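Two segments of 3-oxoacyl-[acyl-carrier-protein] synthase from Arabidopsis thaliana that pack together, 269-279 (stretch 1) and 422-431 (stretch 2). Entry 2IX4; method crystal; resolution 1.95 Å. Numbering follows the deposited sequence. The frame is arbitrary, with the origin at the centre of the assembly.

Stretch 1 269-279: KIYAELCGYGM
Stretch 2 422-431: TNASLLFASI

Two neighbouring antiparallel β-strands, one including 273-279 and the other 422-429, are joined by a backbone hydrogen-bond ladder that a β-bulge interrupts, and the C-terminal residue closes one end through apolar and water-mediated contacts. The strand directions differ by 144°, the axes approach to 4.6 Å, and 755 Å² is buried in total. Glu273 pairs with Ala429 (Glu273 N to Ala429 O 2.7 Å; Ala429 N to Glu273 O 2.9 Å), and Leu274 faces Phe428 without hydrogen bonds. The register then slips by one: Leu427 O accepts from both Cys275 N (2.8 Å) and Gly276 N (3.1 Å), with Cys275 at phi/psi -108/-19 instead of an extended conformation. Leu427 N returns a bond to Gly276 O (2.8 Å). Beyond the bulge, Gly278 N to Ser425 O and Ser425 N to Gly278 O are both 2.8 Å, and Met279 lies opposite Ala424 (CA to CA 4.7 Å). CA-H...O contacts supplement the ladder, as from Phe428 CA to Glu273 O (3.2 Å) and Ala424 CA to Gly278 O (3.2 Å).

Leu274, Tyr277, Leu426 and Phe428 share one buried sheet face. Leu274 (t, t) sets CG 3.6 Å from CE2 of Phe428 (chi1 m, chi2 87°); Tyr277 (chi1 t, chi2 40°) sets CD1 3.7 Å from CD2 of Leu426 (m, t), while the small Ala424 meets the tyrosine ring edge. On the other face, Gly276 suits its place beside Leu427 (t, p): an ideal CB there would come within 3.1 Å of Leu427 CB. Cys275 (m) points sideways, SG 3.8 Å from Ala429 CB.

At the terminus, CG2 of Ile270 (m, t) touches CG2 of Ile431 (t, t) at 3.5 Å. One water links Tyr271 O to Ile431 N (3.0 Å each); another donates to Glu273 OE1 (3.0 Å) and Ser430 O (2.7 Å).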

ATOM      1  N   LYS A 269      27.822  -6.103  10.945  1.00 25.91           N
ATOM      2  CA  LYS A 269      28.375  -4.841  10.479  1.00 26.03           C
ATOM      3  C   LYS A 269      27.232  -3.873  10.206  1.00 25.64           C
ATOM      4  O   LYS A 269      26.181  -4.260   9.698  1.00 25.70           O
ATOM      5  CB  LYS A 269      29.306  -5.022   9.269  1.00 26.45           C
ATOM      6  CG  LYS A 269      28.704  -5.684   8.034  1.00 27.76           C
ATOM      7  CD  LYS A 269      28.369  -4.661   6.951  1.00 29.93           C
ATOM      8  CE  LYS A 269      28.560  -5.244   5.552  1.00 30.41           C
ATOM      9  NZ  LYS A 269      27.806  -6.510   5.350  1.00 30.99           N
ATOM     10  N   ILE A 270      27.439  -2.620  10.583  1.00 25.33           N
ATOM     11  CA  ILE A 270      26.395  -1.615  10.509  1.00 24.97           C
ATOM     12  C   ILE A 270      26.796  -0.530   9.517  1.00 24.86           C
ATOM     13  O   ILE A 270      27.867   0.069   9.638  1.00 24.90           O
ATOM     14  CB  ILE A 270      26.106  -1.019  11.907  1.00 24.99           C
ATOM     15  CG1 ILE A 270      25.540  -2.100  12.836  1.00 24.92           C
ATOM     16  CG2 ILE A 270      25.149   0.158  11.803  1.00 25.00           C
ATOM     17  CD1 ILE A 270      25.655  -1.784  14.314  1.00 25.56           C
ATOM     18  N   TYR A 271      25.934  -0.293   8.532  1.00 24.48           N
ATOM     19  CA  TYR A 271      26.173   0.735   7.527  1.00 24.22           C
ATOM     20  C   TYR A 271      25.926   2.130   8.094  1.00 24.12           C
ATOM     21  O   TYR A 271      26.771   3.017   7.967  1.00 24.09           O
ATOM     22  CB  TYR A 271      25.285   0.509   6.299  1.00 24.10           C
ATOM     23  CG  TYR A 271      25.706  -0.646   5.413  1.00 24.17           C
ATOM     24  CD1 TYR A 271      25.097  -1.894   5.531  1.00 23.81           C
ATOM     25  CD2 TYR A 271      26.707  -0.488   4.451  1.00 23.89           C
ATOM     26  CE1 TYR A 271      25.473  -2.957   4.717  1.00 23.66           C
ATOM     27  CE2 TYR A 271      27.090  -1.547   3.633  1.00 23.67           C
ATOM     28  CZ  TYR A 271      26.468  -2.778   3.773  1.00 23.86           C
ATOM     29  OH  TYR A 271      26.837  -3.834   2.970  1.00 23.56           O
ATOM     30  N   ALA A 272      24.764   2.306   8.721  1.00 23.96           N
ATOM     31  CA  ALA A 272      24.305   3.608   9.199  1.00 24.01           C
ATOM     32  C   ALA A 272      23.097   3.434  10.111  1.00 24.01           C
ATOM     33  O   ALA A 272      22.548   2.338  10.216  1.00 23.92           O
ATOM     34  CB  ALA A 272      23.942   4.515   8.015  1.00 23.83           C
ATOM     35  N   GLU A 273      22.694   4.519  10.769  1.00 23.96           N
ATOM     36  CA  GLU A 273      21.462   4.559  11.543  1.00 24.05           C
ATOM     37  C   GLU A 273      20.412   5.329  10.750  1.00 24.10           C
ATOM     38  O   GLU A 273      20.733   6.317  10.086  1.00 23.88           O
ATOM     39  CB  GLU A 273      21.702   5.236  12.898  1.00 24.13           C
ATOM     40  CG  GLU A 273      20.465   5.324  13.794  1.00 24.70           C
ATOM     41  CD  GLU A 273      20.696   6.078  15.095  1.00 25.64           C
ATOM     42  OE1 GLU A 273      21.767   6.699  15.264  1.00 26.65           O
ATOM     43  OE2 GLU A 273      19.790   6.053  15.955  1.00 25.87           O
ATOM     44  N   LEU A 274      19.165   4.871  10.807  1.00 24.10           N
ATOM     45  CA  LEU A 274      18.052   5.641  10.265  1.00 24.27           C
ATOM     46  C   LEU A 274      17.510   6.527  11.384  1.00 24.16           C
ATOM     47  O   LEU A 274      16.948   6.027  12.360  1.00 24.12           O
ATOM     48  CB  LEU A 274      16.964   4.721   9.706  1.00 24.38           C
ATOM     49  CG  LEU A 274      16.040   5.307   8.630  1.00 24.95           C
ATOM     50  CD1 LEU A 274      15.335   4.177   7.902  1.00 25.30           C
ATOM     51  CD2 LEU A 274      15.027   6.302   9.180  1.00 25.44           C
ATOM     52  N   CYS A 275      17.686   7.838  11.224  1.00 24.11           N
ATOM     53  CA  CYS A 275      17.438   8.812  12.291  1.00 24.25           C
ATOM     54  C   CYS A 275      16.192   9.660  12.086  1.00 23.76           C
ATOM     55  O   CYS A 275      15.690  10.271  13.033  1.00 23.65           O
ATOM     56  CB  CYS A 275      18.647   9.741  12.443  1.00 24.31           C
ATOM     57  SG  CYS A 275      20.172   8.903  12.910  1.00 26.80           S
ATOM     58  N   GLY A 276      15.703   9.709  10.853  1.00 23.38           N
ATOM     59  CA  GLY A 276      14.563  10.553  10.532  1.00 22.96           C
ATOM     60  C   GLY A 276      13.680   9.974   9.454  1.00 22.62           C
ATOM     61  O   GLY A 276      14.169   9.469   8.442  1.00 22.58           O
ATOM     62  N   TYR A 277      12.375  10.049   9.692  1.00 22.29           N
ATOM     63  CA  TYR A 277      11.356   9.634   8.735  1.00 22.00           C
ATOM     64  C   TYR A 277      10.277  10.712   8.716  1.00 21.63           C
ATOM     65  O   TYR A 277       9.291  10.642   9.450  1.00 21.59           O
ATOM     66  CB  TYR A 277      10.800   8.256   9.125  1.00 22.22           C
ATOM     67  CG  TYR A 277       9.600   7.739   8.343  1.00 22.26           C
ATOM     68  CD1 TYR A 277       9.484   7.924   6.959  1.00 21.89           C
ATOM     69  CD2 TYR A 277       8.593   7.023   8.995  1.00 22.57           C
ATOM     70  CE1 TYR A 277       8.379   7.431   6.254  1.00 21.69           C
ATOM     71  CE2 TYR A 277       7.496   6.524   8.302  1.00 22.49           C
ATOM     72  CZ  TYR A 277       7.396   6.729   6.936  1.00 22.23           C
ATOM     73  OH  TYR A 277       6.302   6.227   6.264  1.00 22.95           O
ATOM     74  N   GLY A 278      10.493  11.728   7.887  1.00 21.24           N
ATOM     75  CA  GLY A 278       9.573  12.853   7.793  1.00 21.01           C
ATOM     76  C   GLY A 278       8.503  12.584   6.763  1.00 20.95           C
ATOM     77  O   GLY A 278       8.806  12.141   5.656  1.00 20.87           O
ATOM     78  N   MET A 279       7.252  12.857   7.131  1.00 20.89           N
ATOM     79  CA  MET A 279       6.108  12.635   6.249  1.00 20.84           C
ATOM     80  C   MET A 279       5.249  13.874   6.165  1.00 20.64           C
ATOM     81  O   MET A 279       5.052  14.566   7.163  1.00 20.63           O
ATOM     82  CB  MET A 279       5.246  11.480   6.756  1.00 21.07           C
ATOM     83  CG  MET A 279       5.875  10.104   6.634  1.00 21.54           C
ATOM     84  SD  MET A 279       4.901   8.852   7.493  1.00 23.70           S
ATOM     85  CE  MET A 279       5.196   9.296   9.204  1.00 23.14           C
ATOM     86  N   THR A 422       1.885  12.993  -1.744  1.00 21.67           N
ATOM     87  CA  THR A 422       2.436  12.229  -0.630  1.00 21.71           C
ATOM     88  C   THR A 422       3.960  12.356  -0.592  1.00 21.31           C
ATOM     89  O   THR A 422       4.637  12.049  -1.573  1.00 21.48           O
ATOM     90  CB  THR A 422       1.989  10.734  -0.675  1.00 21.77           C
ATOM     91  OG1 THR A 422       2.650   9.994   0.362  1.00 22.55           O
ATOM     92  CG2 THR A 422       2.294  10.085  -2.034  1.00 21.69           C
ATOM     93  N   ASN A 423       4.485  12.820   0.541  1.00 20.92           N
ATOM     94  CA  ASN A 423       5.916  13.104   0.682  1.00 20.60           C
ATOM     95  C   ASN A 423       6.567  12.340   1.812  1.00 20.59           C
ATOM     96  O   ASN A 423       6.006  12.226   2.899  1.00 20.58           O
ATOM     97  CB  ASN A 423       6.149  14.596   0.911  1.00 20.26           C
ATOM     98  CG  ASN A 423       5.510  15.450  -0.150  1.00 20.50           C
ATOM     99  OD1 ASN A 423       5.728  15.238  -1.342  1.00 20.65           O
ATOM    100  ND2 ASN A 423       4.715  16.423   0.272  1.00 19.01           N
ATOM    101  N   ALA A 424       7.763  11.830   1.544  1.00 20.72           N
ATOM    102  CA  ALA A 424       8.590  11.217   2.571  1.00 21.01           C
ATOM    103  C   ALA A 424      10.024  11.713   2.456  1.00 21.17           C
ATOM    104  O   ALA A 424      10.511  12.004   1.360  1.00 21.32           O
ATOM    105  CB  ALA A 424       8.539   9.703   2.469  1.00 20.91           C
ATOM    106  N   SER A 425      10.687  11.821   3.601  1.00 21.22           N
ATOM    107  CA  SER A 425      12.092  12.178   3.651  1.00 21.35           C
ATOM    108  C   SER A 425      12.779  11.269   4.663  1.00 21.27           C
ATOM    109  O   SER A 425      12.404  11.240   5.834  1.00 21.39           O
ATOM    110  CB  SER A 425      12.252  13.649   4.031  1.00 21.43           C
ATOM    111  OG  SER A 425      13.505  14.149   3.611  1.00 22.32           O
ATOM    112  N   LEU A 426      13.760  10.503   4.196  1.00 21.23           N
ATOM    113  CA  LEU A 426      14.509   9.592   5.060  1.00 21.32           C
ATOM    114  C   LEU A 426      15.876  10.174   5.373  1.00 21.51           C
ATOM    115  O   LEU A 426      16.601  10.580   4.466  1.00 21.60           O
ATOM    116  CB  LEU A 426      14.670   8.213   4.404  1.00 21.30           C
ATOM    117  CG  LEU A 426      13.415   7.386   4.094  1.00 21.12           C
ATOM    118  CD1 LEU A 426      13.794   6.137   3.314  1.00 21.19           C
ATOM    119  CD2 LEU A 426      12.649   7.020   5.366  1.00 21.48           C
ATOM    120  N   LEU A 427      16.226  10.213   6.657  1.00 21.69           N
ATOM    121  CA  LEU A 427      17.504  10.768   7.087  1.00 21.69           C
ATOM    122  C   LEU A 427      18.365   9.723   7.790  1.00 21.78           C
ATOM    123  O   LEU A 427      17.980   9.169   8.824  1.00 21.70           O
ATOM    124  CB  LEU A 427      17.298  12.011   7.967  1.00 21.83           C
ATOM    125  CG  LEU A 427      18.523  12.756   8.521  1.00 22.22           C
ATOM    126  CD1 LEU A 427      19.530  13.108   7.427  1.00 23.38           C
ATOM    127  CD2 LEU A 427      18.090  14.011   9.256  1.00 22.46           C
ATOM    128  N   PHE A 428      19.530   9.466   7.203  1.00 21.88           N
ATOM    129  CA  PHE A 428      20.484   8.493   7.725  1.00 22.10           C
ATOM    130  C   PHE A 428      21.704   9.203   8.294  1.00 22.45           C
ATOM    131  O   PHE A 428      22.026  10.320   7.888  1.00 22.14           O
ATOM    132  CB  PHE A 428      20.926   7.527   6.622  1.00 21.91           C
ATOM    133  CG  PHE A 428      19.804   6.733   6.020  1.00 21.44           C
ATOM    134  CD1 PHE A 428      19.066   7.243   4.955  1.00 20.78           C
ATOM    135  CD2 PHE A 428      19.490   5.471   6.513  1.00 21.07           C
ATOM    136  CE1 PHE A 428      18.025   6.513   4.398  1.00 20.81           C
ATOM    137  CE2 PHE A 428      18.455   4.731   5.961  1.00 21.12           C
ATOM    138  CZ  PHE A 428      17.720   5.253   4.898  1.00 20.98           C
ATOM    139  N   ALA A 429      22.377   8.546   9.235  1.00 23.00           N
ATOM    140  CA  ALA A 429      23.604   9.067   9.822  1.00 23.74           C
ATOM    141  C   ALA A 429      24.551   7.926  10.151  1.00 24.38           C
ATOM    142  O   ALA A 429      24.109   6.808  10.410  1.00 24.41           O
ATOM    143  CB  ALA A 429      23.296   9.880  11.073  1.00 23.63           C
ATOM    144  N   SER A 430      25.853   8.203  10.133  1.00 25.25           N
ATOM    145  CA  SER A 430      26.844   7.232  10.593  1.00 26.13           C
ATOM    146  C   SER A 430      26.682   7.012  12.098  1.00 26.69           C
ATOM    147  O   SER A 430      26.187   7.893  12.811  1.00 26.70           O
ATOM    148  CB  SER A 430      28.261   7.701  10.266  1.00 26.11           C
ATOM    149  OG  SER A 430      28.546   8.929  10.908  1.00 26.89           O
ATOM    150  N   ILE A 431      27.094   5.843  12.574  1.00 27.49           N
ATOM    151  CA  ILE A 431      26.870   5.462  13.972  1.00 28.32           C
ATOM    152  C   ILE A 431      28.114   4.825  14.602  1.00 28.67           C
ATOM    153  O   ILE A 431      28.375   4.983  15.795  1.00 29.08           O
ATOM    154  CB  ILE A 431      25.598   4.556  14.117  1.00 28.47           C
ATOM    155  CG1 ILE A 431      25.244   4.311  15.592  1.00 28.88           C
ATOM    156  CG2 ILE A 431      25.753   3.246  13.338  1.00 28.56           C
ATOM    157  CD1 ILE A 431      23.820   3.827  15.820  1.00 29.19           C
ATOM    158  OXT ILE A 431      28.900   4.155  13.931  1.00 29.02           O
TER
HETATM  159  O   HOH W   1      29.100   1.717  11.605  1.00 31.06           O
HETATM  160  O   HOH W   2      28.104   4.071  10.418  1.00 27.04           O
HETATM  161  O   HOH W   3      24.154   8.299  14.553  1.00 27.15           O